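Local coordinates for protein exodeoxyribonuclease 10 (Escherichia coli, PDB 4FZX) that degrades single- and double-stranded DNA from the 3' end as a magnesium-dependent, distributive exonuclease of the DEDDh (DnaQ) family, at residues C[115-120]-C[144-149]. Sequence-based numbering, arbitrary orientation.
Sequences MALYKT and AALLID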
# COMPACT_ATOMS: atom_id res chain seq x y z
N MSE C 115 -25.33 -17.83 -3.56
CA MSE C 115 -25.91 -18.14 -4.86
C MSE C 115 -25.41 -17.22 -5.98
O MSE C 115 -25.24 -17.66 -7.12
CB MSE C 115 -27.43 -18.14 -4.84
CG MSE C 115 -28.07 -18.66 -6.16
SE MSE C 115 -27.53 -20.52 -6.61
CE MSE C 115 -28.32 -20.67 -8.40
N ALA C 116 -25.13 -15.96 -5.64
CA ALA C 116 -24.53 -15.07 -6.63
C ALA C 116 -23.17 -15.60 -7.12
O ALA C 116 -22.89 -15.57 -8.31
CB ALA C 116 -24.38 -13.68 -6.07
N LEU C 117 -22.35 -16.10 -6.20
CA LEU C 117 -21.07 -16.69 -6.56
C LEU C 117 -21.30 -17.92 -7.44
O LEU C 117 -20.70 -18.05 -8.50
CB LEU C 117 -20.33 -17.13 -5.29
CG LEU C 117 -19.15 -16.36 -4.69
CD1 LEU C 117 -18.53 -15.29 -5.61
CD2 LEU C 117 -19.48 -15.80 -3.32
N TYR C 118 -22.15 -18.83 -6.98
CA TYR C 118 -22.47 -20.03 -7.76
C TYR C 118 -22.91 -19.67 -9.18
O TYR C 118 -22.48 -20.31 -10.15
CB TYR C 118 -23.57 -20.83 -7.08
CG TYR C 118 -23.82 -22.17 -7.73
CD1 TYR C 118 -24.84 -22.33 -8.67
CD2 TYR C 118 -23.07 -23.29 -7.38
CE1 TYR C 118 -25.10 -23.56 -9.25
CE2 TYR C 118 -23.31 -24.53 -7.97
CZ TYR C 118 -24.32 -24.65 -8.91
OH TYR C 118 -24.56 -25.88 -9.50
N LYS C 119 -23.77 -18.66 -9.30
CA LYS C 119 -24.25 -18.23 -10.61
C LYS C 119 -23.11 -17.67 -11.48
O LYS C 119 -22.88 -18.15 -12.59
CB LYS C 119 -25.40 -17.23 -10.48
CG LYS C 119 -25.61 -16.35 -11.71
CD LYS C 119 -26.90 -16.72 -12.47
CE LYS C 119 -26.95 -16.06 -13.86
NZ LYS C 119 -26.70 -14.59 -13.80
N THR C 120 -22.35 -16.72 -10.93
CA THR C 120 -21.29 -16.07 -11.71
C THR C 120 -20.14 -16.98 -12.06
O THR C 120 -19.48 -16.79 -13.10
CB THR C 120 -20.72 -14.86 -10.99
OG1 THR C 120 -21.78 -14.11 -10.41
CG2 THR C 120 -20.00 -13.98 -11.98
N ALA C 144 -19.79 -26.33 -1.27
CA ALA C 144 -18.73 -27.28 -1.58
C ALA C 144 -18.25 -27.09 -3.02
O ALA C 144 -17.04 -27.02 -3.27
CB ALA C 144 -19.22 -28.72 -1.37
N ALA C 145 -19.19 -26.99 -3.96
CA ALA C 145 -18.81 -26.70 -5.35
C ALA C 145 -18.01 -25.40 -5.45
O ALA C 145 -17.02 -25.32 -6.17
CB ALA C 145 -20.06 -26.64 -6.27
N LEU C 146 -18.43 -24.39 -4.70
CA LEU C 146 -17.71 -23.14 -4.67
C LEU C 146 -16.30 -23.30 -4.09
O LEU C 146 -15.35 -22.70 -4.58
CB LEU C 146 -18.48 -22.10 -3.87
CG LEU C 146 -17.74 -20.80 -3.57
CD1 LEU C 146 -17.31 -20.09 -4.88
CD2 LEU C 146 -18.56 -19.88 -2.67
N LEU C 147 -16.16 -24.13 -3.06
CA LEU C 147 -14.88 -24.31 -2.40
C LEU C 147 -13.91 -25.06 -3.32
O LEU C 147 -12.74 -24.70 -3.43
CB LEU C 147 -15.06 -25.07 -1.08
CG LEU C 147 -13.76 -25.65 -0.51
CD1 LEU C 147 -12.86 -24.53 0.10
CD2 LEU C 147 -14.05 -26.73 0.50
N ILE C 148 -14.43 -26.04 -4.05
CA ILE C 148 -13.60 -26.80 -4.98
C ILE C 148 -13.08 -25.87 -6.08
O ILE C 148 -11.88 -25.90 -6.41
CB ILE C 148 -14.36 -28.01 -5.60
CG1 ILE C 148 -14.56 -29.09 -4.55
CG2 ILE C 148 -13.58 -28.58 -6.81
CD1 ILE C 148 -15.63 -30.10 -4.89
N ASP C 149 -13.96 -25.02 -6.59
CA ASP C 149 -13.60 -24.00 -7.58
C ASP C 149 -12.52 -23.07 -7.03
O ASP C 149 -11.51 -22.81 -7.69
CB ASP C 149 -14.85 -23.22 -7.98
CG ASP C 149 -14.56 -22.07 -8.93
OD1 ASP C 149 -13.68 -22.20 -9.80
OD2 ASP C 149 -15.27 -21.06 -8.84
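The phenol ring of Tyr-118 meets Ala-145 of the neighbouring helix at its edge: the methyl CB lies near the ring plane, 4.2 Å from CE2. In this DEDDh exonuclease, a member of the RNase H-like clan, the pair belongs to a helix-helix contact that joins the short helix 114-120 to the long helix 136-154. It illustrates how a small helix can pack on a larger one through a few apolar side chains, with no hydrogen bond between the two segments; just beyond the short helix, Arg-121 adds a salt bridge to Asp-149. With CG anti to the backbone N (chi1 -173°), the Tyr-118 ring reaches out to the Ala-145 methyl, while its OH is hydrogen-bonded to Val-125 N, which ties down the far end of the ring.

The second point of contact is leucine on leucine. The two side chains meet at a slant, and both methyls of Leu-146 come up to CG of Leu-117 from one side, CD2 at 4.1 Å and CD1 at 4.2 Å. Thr-99 and Ala-103 of helix 99-106 touch Leu-146 and Leu-117 respectively, so a third helix borders this buried pair. Leu-147 instead packs on strands 2-9 and 16-25, which places helix 136-154 between the sheet and helix 114-120. Within the shorter helix, Ala-116 O accepts from Thr-120 N and also from Thr-120 OG1 at 2.8 Å, the two donors approaching from opposite faces of the carbonyl plane.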